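PDB 4NQ0: HAT1-interacting factor 1 from Saccharomyces cerevisiae, which chaperones histones H3 and H4 as a component of the nuclear histone acetyltransferase B complex, and takes part in chromatin assembly and telomere silencing. Local coordinates for residues A282-C287 with L330-D335; K303-A308 with D338-N343; E182-S187 with L209-L214; Q46-S51 with P61-I66. All coordinates share one frame; numbering follows the deposited sequence.

Contact 1. Residues A282-C287 with L330-D335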
loop_
_atom_site.group_PDB
_atom_site.type_symbol
_atom_site.label_atom_id
_atom_site.label_comp_id
_atom_site.label_asym_id
_atom_site.label_seq_id
_atom_site.Cartn_x
_atom_site.Cartn_y
_atom_site.Cartn_z
ATOM N N ALA A 282 6.809 -0.065 7.745
ATOM C CA ALA A 282 6.978 0.863 6.619
ATOM C C ALA A 282 8.414 1.423 6.525
ATOM O O ALA A 282 8.985 1.526 5.430
ATOM C CB ALA A 282 5.977 1.999 6.727
ATOM N N GLU A 283 8.997 1.768 7.673
ATOM C CA GLU A 283 10.399 2.196 7.714
ATOM C C GLU A 283 11.316 1.128 7.160
ATOM O O GLU A 283 12.222 1.436 6.395
ATOM C CB GLU A 283 10.848 2.537 9.128
ATOM C CG GLU A 283 10.139 3.728 9.753
ATOM C CD GLU A 283 10.742 5.074 9.382
ATOM O OE1 GLU A 283 11.557 5.137 8.426
ATOM O OE2 GLU A 283 10.379 6.071 10.065
ATOM N N PHE A 284 11.087 -0.131 7.526
ATOM C CA PHE A 284 11.949 -1.214 7.027
ATOM C C PHE A 284 11.765 -1.435 5.529
ATOM O O PHE A 284 12.747 -1.664 4.796
ATOM C CB PHE A 284 11.702 -2.522 7.783
ATOM C CG PHE A 284 12.382 -3.713 7.160
ATOM C CD1 PHE A 284 13.748 -3.897 7.295
ATOM C CD2 PHE A 284 11.656 -4.631 6.422
ATOM C CE1 PHE A 284 14.385 -4.978 6.696
ATOM C CE2 PHE A 284 12.278 -5.724 5.828
ATOM C CZ PHE A 284 13.648 -5.895 5.966
ATOM N N LEU A 285 10.517 -1.390 5.064
ATOM C CA LEU A 285 10.247 -1.614 3.636
ATOM C C LEU A 285 10.901 -0.541 2.765
ATOM O O LEU A 285 11.412 -0.841 1.692
ATOM C CB LEU A 285 8.738 -1.704 3.372
ATOM C CG LEU A 285 8.026 -2.939 3.935
ATOM C CD1 LEU A 285 6.498 -2.763 3.874
ATOM C CD2 LEU A 285 8.443 -4.223 3.213
ATOM N N VAL A 286 10.895 0.697 3.237
ATOM C CA VAL A 286 11.639 1.788 2.603
ATOM C C VAL A 286 13.109 1.410 2.401
ATOM O O VAL A 286 13.630 1.521 1.293
ATOM C CB VAL A 286 11.544 3.085 3.431
ATOM C CG1 VAL A 286 12.634 4.095 3.015
ATOM C CG2 VAL A 286 10.139 3.699 3.305
ATOM N N CYS A 287 13.756 0.937 3.466
ATOM C CA CYS A 287 15.165 0.538 3.414
ATOM C C CYS A 287 15.415 -0.646 2.496
ATOM O O CYS A 287 16.422 -0.676 1.774
ATOM C CB CYS A 287 15.680 0.214 4.823
ATOM S SG CYS A 287 15.653 1.666 5.887
ATOM N N LEU A 330 16.430 -5.701 11.706
ATOM C CA LEU A 330 17.564 -4.926 12.181
ATOM C C LEU A 330 18.872 -5.456 11.579
ATOM O O LEU A 330 19.709 -4.677 11.110
ATOM C CB LEU A 330 17.596 -4.985 13.707
ATOM C CG LEU A 330 18.452 -4.001 14.494
ATOM C CD1 LEU A 330 18.259 -2.540 14.034
ATOM C CD2 LEU A 330 18.098 -4.173 15.980
ATOM N N ALA A 331 19.025 -6.779 11.584
ATOM C CA ALA A 331 20.162 -7.442 10.945
ATOM C C ALA A 331 20.269 -7.104 9.455
ATOM O O ALA A 331 21.361 -6.850 8.950
ATOM C CB ALA A 331 20.059 -8.954 11.124
ATOM N N GLN A 332 19.135 -7.102 8.760
ATOM C CA GLN A 332 19.109 -6.748 7.342
ATOM C C GLN A 332 19.517 -5.293 7.110
ATOM O O GLN A 332 20.245 -4.985 6.167
ATOM C CB GLN A 332 17.714 -6.974 6.755
ATOM C CG GLN A 332 17.618 -6.647 5.274
ATOM C CD GLN A 332 18.461 -7.586 4.423
ATOM O OE1 GLN A 332 19.470 -7.183 3.831
ATOM N NE2 GLN A 332 18.054 -8.847 4.371
ATOM N N ILE A 333 19.039 -4.400 7.962
ATOM C CA ILE A 333 19.398 -2.983 7.850
ATOM C C ILE A 333 20.900 -2.809 8.013
ATOM O O ILE A 333 21.502 -2.011 7.311
ATOM C CB ILE A 333 18.616 -2.116 8.849
ATOM C CG1 ILE A 333 17.136 -2.083 8.460
ATOM C CG2 ILE A 333 19.115 -0.685 8.863
ATOM C CD1 ILE A 333 16.217 -1.773 9.623
ATOM N N GLN A 334 21.511 -3.590 8.902
ATOM C CA GLN A 334 22.952 -3.538 9.068
ATOM C C GLN A 334 23.658 -4.047 7.801
ATOM O O GLN A 334 24.682 -3.495 7.395
ATOM C CB GLN A 334 23.398 -4.347 10.290
ATOM C CG GLN A 334 24.875 -4.154 10.642
ATOM C CD GLN A 334 25.212 -2.719 11.011
ATOM O OE1 GLN A 334 24.545 -2.114 11.853
ATOM N NE2 GLN A 334 26.257 -2.167 10.385
ATOM N N ASP A 335 23.116 -5.094 7.181
ATOM C CA ASP A 335 23.652 -5.559 5.894
ATOM C C ASP A 335 23.562 -4.437 4.855
ATOM O O ASP A 335 24.506 -4.206 4.106
ATOM C CB ASP A 335 22.899 -6.776 5.367
ATOM C CG ASP A 335 22.922 -7.943 6.326
ATOM O OD1 ASP A 335 23.791 -7.980 7.227
ATOM O OD2 ASP A 335 22.051 -8.826 6.178
#
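The ring of F284 reaches from helix 273-290 to helix 323-344 and meets Q332 and I333 with its rim. CB of Q332 lies in the ring plane, 3.9 Å from F284 CE1, and the first two carbons of the glutamine chain pass the edge from CE1 round to CZ, crossing the phenylalanine side chain at about a right angle. One carbon along the same edge, F284 CD1 is 4.0 Å from I333 CD1 and equally near CG1 of that isoleucine. With CG of F284 anti to the backbone N (chi1 170°), the ring swings out from its helix and reaches the side chains of the second helix. I333 answers with its longer branch: CG1 lies beside the backbone N (chi1 -68°) and brings CD1 up to the ring edge. No hydrogen bond joins the two segments, so the contact is apolar and led by one aromatic side chain. Were F284 an alanine, CB of Q332 and the CD1 branch of I333 would probably lose the ring edge they rest on. Helix 298-316 packs against both helices: C287 on F305 and A308, I333 on L312. Helix 273-290 lies in the H2A-H2B-interacting region, which ends at Q332. The arrangement is that of successive antiparallel helices in a TPR-type alpha-solenoid, where a helix packs on its chain neighbour and on the next but one, here 323-344.

Contact 2. Residues K303-A308 with D338-N343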
loop_
_atom_site.group_PDB
_atom_site.type_symbol
_atom_site.label_atom_id
_atom_site.label_comp_id
_atom_site.label_asym_id
_atom_site.label_seq_id
_atom_site.Cartn_x
_atom_site.Cartn_y
_atom_site.Cartn_z
ATOM N N LYS A 303 22.092 7.662 5.436
ATOM C CA LYS A 303 21.331 8.460 6.407
ATOM C C LYS A 303 19.979 7.832 6.727
ATOM O O LYS A 303 19.556 7.842 7.878
ATOM C CB LYS A 303 21.117 9.887 5.909
ATOM C CG LYS A 303 22.396 10.697 5.806
ATOM C CD LYS A 303 22.157 12.157 5.380
ATOM C CE LYS A 303 23.502 12.813 5.020
ATOM N NZ LYS A 303 23.421 14.270 4.674
ATOM N N ARG A 304 19.301 7.295 5.710
ATOM C CA ARG A 304 17.989 6.662 5.930
ATOM C C ARG A 304 18.143 5.328 6.650
ATOM O O ARG A 304 17.361 5.017 7.552
ATOM C CB ARG A 304 17.219 6.455 4.618
ATOM C CG ARG A 304 15.770 6.012 4.817
ATOM C CD ARG A 304 14.882 7.197 5.172
ATOM N NE ARG A 304 13.570 6.803 5.701
ATOM C CZ ARG A 304 12.529 7.618 5.869
ATOM N NH1 ARG A 304 12.590 8.900 5.502
ATOM N NH2 ARG A 304 11.395 7.139 6.392
ATOM N N PHE A 305 19.132 4.533 6.249
ATOM C CA PHE A 305 19.390 3.274 6.936
ATOM C C PHE A 305 19.663 3.493 8.431
ATOM O O PHE A 305 19.132 2.775 9.273
ATOM C CB PHE A 305 20.578 2.523 6.326
ATOM C CG PHE A 305 20.375 2.067 4.909
ATOM C CD1 PHE A 305 19.123 1.752 4.425
ATOM C CD2 PHE A 305 21.464 1.911 4.068
ATOM C CE1 PHE A 305 18.949 1.334 3.140
ATOM C CE2 PHE A 305 21.299 1.487 2.772
ATOM C CZ PHE A 305 20.035 1.190 2.301
ATOM N N LYS A 306 20.488 4.481 8.758
ATOM C CA LYS A 306 20.844 4.728 10.152
ATOM C C LYS A 306 19.653 5.231 10.953
ATOM O O LYS A 306 19.514 4.924 12.133
ATOM C CB LYS A 306 21.994 5.728 10.242
ATOM C CG LYS A 306 23.329 5.115 9.859
ATOM C CD LYS A 306 24.385 6.188 9.648
ATOM C CE LYS A 306 25.735 5.576 9.317
ATOM N NZ LYS A 306 26.691 6.608 8.828
ATOM N N HIS A 307 18.809 6.021 10.308
ATOM C CA HIS A 307 17.566 6.450 10.919
ATOM C C HIS A 307 16.693 5.240 11.288
ATOM O O HIS A 307 16.142 5.171 12.378
ATOM C CB HIS A 307 16.824 7.382 9.961
ATOM C CG HIS A 307 15.380 7.565 10.295
ATOM N ND1 HIS A 307 14.944 8.460 11.248
ATOM C CD2 HIS A 307 14.272 6.954 9.813
ATOM C CE1 HIS A 307 13.626 8.397 11.334
ATOM N NE2 HIS A 307 13.195 7.494 10.470
ATOM N N ALA A 308 16.571 4.291 10.366
ATOM C CA ALA A 308 15.715 3.137 10.562
ATOM C C ALA A 308 16.315 2.207 11.622
ATOM O O ALA A 308 15.592 1.688 12.468
ATOM C CB ALA A 308 15.497 2.397 9.227
ATOM N N ASP A 338 26.353 -1.960 5.557
ATOM C CA ASP A 338 27.604 -2.588 5.094
ATOM C C ASP A 338 27.755 -2.526 3.572
ATOM O O ASP A 338 28.757 -2.045 3.073
ATOM C CB ASP A 338 27.683 -4.040 5.555
ATOM C CG ASP A 338 27.718 -4.172 7.068
ATOM O OD1 ASP A 338 27.383 -5.264 7.558
ATOM O OD2 ASP A 338 28.058 -3.185 7.768
ATOM N N GLU A 339 26.760 -3.020 2.848
ATOM C CA GLU A 339 26.775 -3.001 1.380
ATOM C C GLU A 339 27.124 -1.621 0.812
ATOM O O GLU A 339 28.005 -1.502 -0.033
ATOM C CB GLU A 339 25.423 -3.463 0.833
ATOM C CG GLU A 339 25.210 -3.244 -0.676
ATOM C CD GLU A 339 26.108 -4.108 -1.547
ATOM O OE1 GLU A 339 26.672 -5.102 -1.039
ATOM O OE2 GLU A 339 26.242 -3.794 -2.750
ATOM N N VAL A 340 26.445 -0.584 1.287
ATOM C CA VAL A 340 26.690 0.768 0.790
ATOM C C VAL A 340 28.054 1.313 1.230
ATOM O O VAL A 340 28.795 1.877 0.418
ATOM C CB VAL A 340 25.560 1.732 1.208
ATOM C CG1 VAL A 340 25.895 3.173 0.826
ATOM C CG2 VAL A 340 24.256 1.298 0.560
ATOM N N GLN A 341 28.406 1.132 2.499
ATOM C CA GLN A 341 29.694 1.632 2.985
ATOM C C GLN A 341 30.884 1.024 2.242
ATOM O O GLN A 341 31.860 1.723 1.973
ATOM C CB GLN A 341 29.845 1.447 4.504
ATOM C CG GLN A 341 29.725 2.757 5.282
ATOM C CD GLN A 341 29.250 2.579 6.723
ATOM O OE1 GLN A 341 29.503 1.558 7.359
ATOM N NE2 GLN A 341 28.562 3.590 7.241
ATOM N N GLU A 342 30.786 -0.257 1.885
ATOM C CA GLU A 342 31.896 -0.979 1.264
ATOM C C GLU A 342 31.955 -0.848 -0.262
ATOM O O GLU A 342 33.044 -0.758 -0.825
ATOM C CB GLU A 342 31.833 -2.467 1.633
ATOM C CG GLU A 342 31.907 -2.756 3.130
ATOM C CD GLU A 342 33.317 -2.691 3.706
ATOM O OE1 GLU A 342 33.443 -2.374 4.905
ATOM O OE2 GLU A 342 34.296 -2.979 2.979
ATOM N N ASN A 343 30.804 -0.853 -0.934
ATOM C CA ASN A 343 30.781 -0.886 -2.402
ATOM C C ASN A 343 30.389 0.433 -3.057
ATOM O O ASN A 343 31.083 0.918 -3.951
ATOM C CB ASN A 343 29.843 -1.989 -2.894
ATOM C CG ASN A 343 30.252 -3.368 -2.404
ATOM O OD1 ASN A 343 31.372 -3.574 -1.937
ATOM N ND2 ASN A 343 29.338 -4.319 -2.508
#
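F305 and V340 meet across an antiparallel helical hairpin of the alpha-solenoid, formed by helix 298-316, which lies in the predicted third TPR, and helix 323-344. CG2 of V340 comes in at the rim of the phenylalanine ring, in its plane and 3.7 Å from F305 CE2, so the valine touches an edge and covers no face. CG2, beside the backbone N, is the branch that touches; CG1 is anti to that N (chi1 174°). On the outer side of the hairpin the extended chain of K306 crosses Q341 at about a right angle. K306 NZ ends 3.9 Å from Q341 NE2, with CE of the lysine almost as near, and no hydrogen bond links the pair. The next shell fixes the apolar partners: V340 also packs on A298, K301 and L302, and F305 on C287 as well as on D336 and I337 of helix 323-344. On its other flank, helix 298-316 is tied to helix 273-290 by R304, which makes a salt bridge with E283 and also bonds to the carbonyl of L170. CD2 of H307 sits 4.0 Å above one face of the R304 guanidinium group, offset toward its rim, and the imidazole itself stacks with F173. Toward the C-terminal end of helix 323-344, where the backbone widens into a pi-type turn, N343 ND2 donates to E339 OE2 over 3.1 Å, at an N-H...O angle of 153° and from above the carboxylate plane.

Contact 3. Residues E182-S187 with L209-L214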
loop_
_atom_site.group_PDB
_atom_site.type_symbol
_atom_site.label_atom_id
_atom_site.label_comp_id
_atom_site.label_asym_id
_atom_site.label_seq_id
_atom_site.Cartn_x
_atom_site.Cartn_y
_atom_site.Cartn_z
ATOM N N GLU A 182 -2.399 12.404 -5.144
ATOM C CA GLU A 182 -2.508 11.101 -5.783
ATOM C C GLU A 182 -3.903 10.483 -5.626
ATOM O O GLU A 182 -4.232 9.493 -6.285
ATOM C CB GLU A 182 -1.430 10.187 -5.204
ATOM C CG GLU A 182 -1.352 8.793 -5.794
ATOM C CD GLU A 182 -0.068 8.075 -5.396
ATOM O OE1 GLU A 182 0.734 8.647 -4.625
ATOM O OE2 GLU A 182 0.134 6.931 -5.853
ATOM N N ILE A 183 -4.735 11.051 -4.761
ATOM C CA ILE A 183 -6.095 10.556 -4.631
ATOM C C ILE A 183 -6.962 11.192 -5.717
ATOM O O ILE A 183 -7.207 12.394 -5.694
ATOM C CB ILE A 183 -6.673 10.842 -3.242
ATOM C CG1 ILE A 183 -5.840 10.108 -2.184
ATOM C CG2 ILE A 183 -8.127 10.409 -3.179
ATOM C CD1 ILE A 183 -6.356 10.267 -0.781
ATOM N N GLU A 184 -7.416 10.379 -6.667
ATOM C CA GLU A 184 -8.196 10.881 -7.797
ATOM C C GLU A 184 -9.621 11.185 -7.373
ATOM O O GLU A 184 -10.112 10.641 -6.381
ATOM C CB GLU A 184 -8.246 9.857 -8.926
ATOM C CG GLU A 184 -6.907 9.417 -9.491
ATOM C CD GLU A 184 -7.073 8.305 -10.519
ATOM O OE1 GLU A 184 -8.052 8.362 -11.298
ATOM O OE2 GLU A 184 -6.240 7.369 -10.544
ATOM N N ASP A 185 -10.283 12.042 -8.144
ATOM C CA ASP A 185 -11.705 12.302 -7.981
ATOM C C ASP A 185 -12.491 11.056 -8.334
ATOM O O ASP A 185 -12.151 10.335 -9.274
ATOM C CB ASP A 185 -12.164 13.448 -8.895
ATOM C CG ASP A 185 -13.537 13.989 -8.516
ATOM O OD1 ASP A 185 -13.591 15.126 -8.010
ATOM O OD2 ASP A 185 -14.561 13.298 -8.713
ATOM N N VAL A 186 -13.577 10.839 -7.600
ATOM C CA VAL A 186 -14.410 9.660 -7.783
ATOM C C VAL A 186 -15.094 9.614 -9.159
ATOM O O VAL A 186 -15.630 8.577 -9.554
ATOM C CB VAL A 186 -15.439 9.532 -6.648
ATOM C CG1 VAL A 186 -16.550 10.575 -6.790
ATOM C CG2 VAL A 186 -15.988 8.120 -6.610
ATOM N N SER A 187 -15.064 10.731 -9.889
ATOM C CA SER A 187 -15.536 10.760 -11.279
ATOM C C SER A 187 -14.723 9.859 -12.217
ATOM O O SER A 187 -15.211 9.485 -13.278
ATOM C CB SER A 187 -15.541 12.196 -11.822
ATOM O OG SER A 187 -14.224 12.693 -11.994
ATOM N N LEU A 209 -6.309 -0.810 -9.887
ATOM C CA LEU A 209 -7.381 -1.163 -8.960
ATOM C C LEU A 209 -7.162 -0.526 -7.595
ATOM O O LEU A 209 -8.113 -0.081 -6.960
ATOM C CB LEU A 209 -7.518 -2.683 -8.826
ATOM C CG LEU A 209 -8.213 -3.359 -10.018
ATOM C CD1 LEU A 209 -7.829 -4.812 -10.110
ATOM C CD2 LEU A 209 -9.730 -3.188 -9.896
ATOM N N LEU A 210 -5.913 -0.484 -7.143
ATOM C CA LEU A 210 -5.590 0.189 -5.882
ATOM C C LEU A 210 -5.742 1.712 -5.982
ATOM O O LEU A 210 -6.190 2.350 -5.013
ATOM C CB LEU A 210 -4.198 -0.203 -5.392
ATOM C CG LEU A 210 -4.062 -1.644 -4.924
ATOM C CD1 LEU A 210 -2.595 -2.063 -4.811
ATOM C CD2 LEU A 210 -4.790 -1.846 -3.586
ATOM N N ALA A 211 -5.411 2.301 -7.143
ATOM C CA ALA A 211 -5.633 3.743 -7.339
ATOM C C ALA A 211 -7.096 4.064 -7.071
ATOM O O ALA A 211 -7.423 5.068 -6.440
ATOM C CB ALA A 211 -5.222 4.208 -8.761
ATOM N N GLN A 212 -7.977 3.179 -7.521
ATOM C CA GLN A 212 -9.402 3.340 -7.275
ATOM C C GLN A 212 -9.802 3.062 -5.824
ATOM O O GLN A 212 -10.724 3.688 -5.313
ATOM C CB GLN A 212 -10.200 2.475 -8.251
ATOM C CG GLN A 212 -9.994 2.909 -9.714
ATOM C CD GLN A 212 -10.582 1.937 -10.696
ATOM O OE1 GLN A 212 -11.777 1.982 -10.973
ATOM N NE2 GLN A 212 -9.744 1.053 -11.249
ATOM N N ALA A 213 -9.133 2.129 -5.156
ATOM C CA ALA A 213 -9.337 1.972 -3.703
ATOM C C ALA A 213 -9.038 3.278 -2.957
ATOM O O ALA A 213 -9.814 3.694 -2.078
ATOM C CB ALA A 213 -8.497 0.839 -3.148
ATOM N N LEU A 214 -7.928 3.917 -3.325
ATOM C CA LEU A 214 -7.515 5.183 -2.726
ATOM C C LEU A 214 -8.569 6.235 -2.957
ATOM O O LEU A 214 -8.941 6.966 -2.054
ATOM C CB LEU A 214 -6.216 5.701 -3.350
ATOM C CG LEU A 214 -4.884 5.132 -2.898
ATOM C CD1 LEU A 214 -3.786 5.732 -3.773
ATOM C CD2 LEU A 214 -4.626 5.423 -1.417
HETATM O O HOH W 1 -6.687 7.640 -6.536
#
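I183, E184 and E182 lay an extended length of loop along A211 and L214 of helix 202-218, where the loop leading into the predicted first TPR lies against a helix of that repeat. This loop belongs to a region important for binding both H3-H4 and H2A-H2B. The approach is close at its middle, with CA of I183 5.9 Å from CA of L214. There CG2 of I183, the branch anti to the backbone N, reaches L214 O at 3.7 Å. To one side the aliphatic part of E182 runs past L214, whose side chain also packs on I235 and M242 of helix 229-248. To the other side E184, extended beyond CG, brings OE2 to 3.8 Å from A211 CB, a carboxylate oxygen beside a methyl group. Direct hydrogen bonds are absent; a single water joins the backbones instead. It donates to A211 O at 2.7 Å and to E182 O at 3.1 Å, and accepts from E184 N at 2.8 Å. Just beyond, D185 OD2 takes the amide of S187 in an Asx turn at the start of a short 3-10 segment, using its anti lone pair. The carboxylate of E182 is engaged by H258 and K261 of helix 252-266. Held by three directed bonds, the water supplies the polar link between the backbones, alongside the packing of I183, E184 and E182 on L214 and A211.

Contact 4. Residues Q46-S51 with P61-I66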
loop_
_atom_site.group_PDB
_atom_site.type_symbol
_atom_site.label_atom_id
_atom_site.label_comp_id
_atom_site.label_asym_id
_atom_site.label_seq_id
_atom_site.Cartn_x
_atom_site.Cartn_y
_atom_site.Cartn_z
ATOM N N GLN A 46 -14.571 -9.019 -9.730
ATOM C CA GLN A 46 -14.833 -8.521 -11.078
ATOM C C GLN A 46 -16.321 -8.600 -11.447
ATOM O O GLN A 46 -16.906 -7.619 -11.891
ATOM C CB GLN A 46 -13.997 -9.294 -12.104
ATOM C CG GLN A 46 -14.304 -8.952 -13.553
ATOM C CD GLN A 46 -15.068 -10.056 -14.255
ATOM O OE1 GLN A 46 -14.702 -11.231 -14.148
ATOM N NE2 GLN A 46 -16.132 -9.689 -14.991
ATOM N N GLN A 47 -16.921 -9.769 -11.252
ATOM C CA GLN A 47 -18.324 -9.975 -11.617
ATOM C C GLN A 47 -19.255 -9.152 -10.734
ATOM O O GLN A 47 -20.261 -8.643 -11.202
ATOM C CB GLN A 47 -18.690 -11.452 -11.534
ATOM C CG GLN A 47 -17.937 -12.318 -12.537
ATOM C CD GLN A 47 -18.040 -13.779 -12.207
ATOM O OE1 GLN A 47 -18.946 -14.200 -11.488
ATOM N NE2 GLN A 47 -17.107 -14.569 -12.715
ATOM N N THR A 48 -18.926 -9.018 -9.456
ATOM C CA THR A 48 -19.719 -8.159 -8.579
ATOM C C THR A 48 -19.622 -6.715 -9.079
ATOM O O THR A 48 -20.646 -6.046 -9.210
ATOM C CB THR A 48 -19.284 -8.270 -7.094
ATOM O OG1 THR A 48 -19.327 -9.645 -6.688
ATOM C CG2 THR A 48 -20.203 -7.450 -6.192
ATOM N N LEU A 49 -18.406 -6.257 -9.403
ATOM C CA LEU A 49 -18.218 -4.879 -9.856
ATOM C C LEU A 49 -18.968 -4.618 -11.183
ATOM O O LEU A 49 -19.567 -3.566 -11.335
ATOM C CB LEU A 49 -16.726 -4.489 -9.959
ATOM C CG LEU A 49 -15.997 -4.178 -8.634
ATOM C CD1 LEU A 49 -14.491 -4.123 -8.788
ATOM C CD2 LEU A 49 -16.500 -2.889 -7.988
ATOM N N ASP A 50 -18.947 -5.578 -12.113
ATOM C CA ASP A 50 -19.581 -5.400 -13.426
ATOM C C ASP A 50 -21.096 -5.295 -13.311
ATOM O O ASP A 50 -21.729 -4.671 -14.145
ATOM C CB ASP A 50 -19.253 -6.557 -14.387
ATOM C CG ASP A 50 -17.925 -6.378 -15.126
ATOM O OD1 ASP A 50 -17.490 -5.233 -15.374
ATOM O OD2 ASP A 50 -17.321 -7.401 -15.489
ATOM N N SER A 51 -21.677 -5.909 -12.287
ATOM C CA SER A 51 -23.124 -5.946 -12.158
ATOM C C SER A 51 -23.696 -4.900 -11.207
ATOM O O SER A 51 -24.908 -4.851 -11.034
ATOM C CB SER A 51 -23.597 -7.351 -11.757
ATOM O OG SER A 51 -23.725 -8.169 -12.908
ATOM N N PRO A 61 -14.674 -0.220 -1.243
ATOM C CA PRO A 61 -13.255 -0.225 -1.640
ATOM C C PRO A 61 -12.580 -1.596 -1.504
ATOM O O PRO A 61 -11.614 -1.876 -2.217
ATOM C CB PRO A 61 -12.604 0.794 -0.700
ATOM C CG PRO A 61 -13.662 1.186 0.296
ATOM C CD PRO A 61 -14.978 0.791 -0.215
ATOM N N GLU A 62 -13.072 -2.442 -0.597
ATOM C CA GLU A 62 -12.556 -3.810 -0.480
ATOM C C GLU A 62 -12.679 -4.636 -1.756
ATOM O O GLU A 62 -11.872 -5.528 -1.979
ATOM C CB GLU A 62 -13.262 -4.559 0.639
ATOM C CG GLU A 62 -13.040 -3.997 2.007
ATOM C CD GLU A 62 -12.048 -4.812 2.778
ATOM O OE1 GLU A 62 -12.500 -5.642 3.602
ATOM O OE2 GLU A 62 -10.823 -4.650 2.535
ATOM N N LEU A 63 -13.687 -4.361 -2.590
ATOM C CA LEU A 63 -13.797 -5.037 -3.878
ATOM C C LEU A 63 -12.564 -4.764 -4.732
ATOM O O LEU A 63 -12.070 -5.653 -5.419
ATOM C CB LEU A 63 -15.059 -4.616 -4.634
ATOM C CG LEU A 63 -16.382 -5.131 -4.043
ATOM C CD1 LEU A 63 -17.547 -4.370 -4.615
ATOM C CD2 LEU A 63 -16.553 -6.624 -4.275
ATOM N N PHE A 64 -12.065 -3.535 -4.670
ATOM C CA PHE A 64 -10.877 -3.150 -5.423
ATOM C C PHE A 64 -9.604 -3.702 -4.793
ATOM O O PHE A 64 -8.733 -4.238 -5.490
ATOM C CB PHE A 64 -10.836 -1.622 -5.563
ATOM C CG PHE A 64 -11.888 -1.077 -6.494
ATOM C CD1 PHE A 64 -11.599 -0.869 -7.836
ATOM C CD2 PHE A 64 -13.171 -0.794 -6.036
ATOM C CE1 PHE A 64 -12.569 -0.371 -8.709
ATOM C CE2 PHE A 64 -14.140 -0.307 -6.902
ATOM C CZ PHE A 64 -13.841 -0.091 -8.232
ATOM N N THR A 65 -9.512 -3.633 -3.467
ATOM C CA THR A 65 -8.285 -4.078 -2.780
ATOM C C THR A 65 -8.102 -5.594 -2.811
ATOM O O THR A 65 -6.996 -6.088 -3.072
ATOM C CB THR A 65 -8.207 -3.550 -1.339
ATOM O OG1 THR A 65 -9.260 -4.118 -0.550
ATOM C CG2 THR A 65 -8.328 -2.030 -1.338
ATOM N N ILE A 66 -9.183 -6.333 -2.588
ATOM C CA ILE A 66 -9.156 -7.791 -2.744
ATOM C C ILE A 66 -8.840 -8.178 -4.190
ATOM O O ILE A 66 -7.987 -9.038 -4.435
ATOM C CB ILE A 66 -10.487 -8.436 -2.285
ATOM C CG1 ILE A 66 -10.679 -8.220 -0.778
ATOM C CG2 ILE A 66 -10.503 -9.926 -2.600
ATOM C CD1 ILE A 66 -12.086 -8.410 -0.318
#
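L49 packs against L63 and F64 where helices 38-51 and 61-77 form an N-terminal helical hairpin of the alpha-solenoid; the segment axes run at 142° between their N-to-C directions, roughly antiparallel, and approach to 10.3 Å. The CH-pi contact comes first: CD1 of L49 stands over one face of the F64 ring, 4.1 Å from its centroid and nearly on the ring normal. The other methyl serves the apolar contacts. L49 CD2 lies 3.7 Å from F64 CE2, and at 3.8 Å it also meets L63 CD1, as the two leucines slide past each other in opposite directions. With CG beside the backbone N (chi1 -77°), the fork of L49 fills the angle between L63 and the phenylalanine. At the margin, T48 CG2 is 4.2 Å from L63 CD2, while the threonine hydroxyl bonds back to the carbonyl of R44. Cutting L49 back to an alanine would probably uncover that face of F64 and open a gap beside L63. M22 and V26 of helix 14-34 pack on L63, whereas L209, Q212 and L216 of helix 202-218 pack on F64, so the contact joins four helices. No hydrogen bond crosses between the segments; D50 OD1 takes the amide of F194, and D50 OD2 accepts a short bond from Q46 NE2, 2.6 Å long, with the oxygen in the glutamine amide plane and met nearly in line with its C-O bond.

In the fold
The four contacts follow the all-helical chain from one end to the other. Contact 4 closes first and contact 3 follows; their centres are 14 Å apart, and they touch where F64 and T65 of helix 61-77 pack on helix 202-218. Contacts 1 and 2 come last, with segments that alternate along the chain. They share helix 323-344 and lie 10 Å apart, centre to centre, on the opposite side of the chain's centre; contacts 2 and 4 are the farthest pair, about 42 Å between centres. The elongated solenoid thus holds two separate clusters, and the one formed by contacts 1 and 2 overlaps the region that interacts with H2A-H2B.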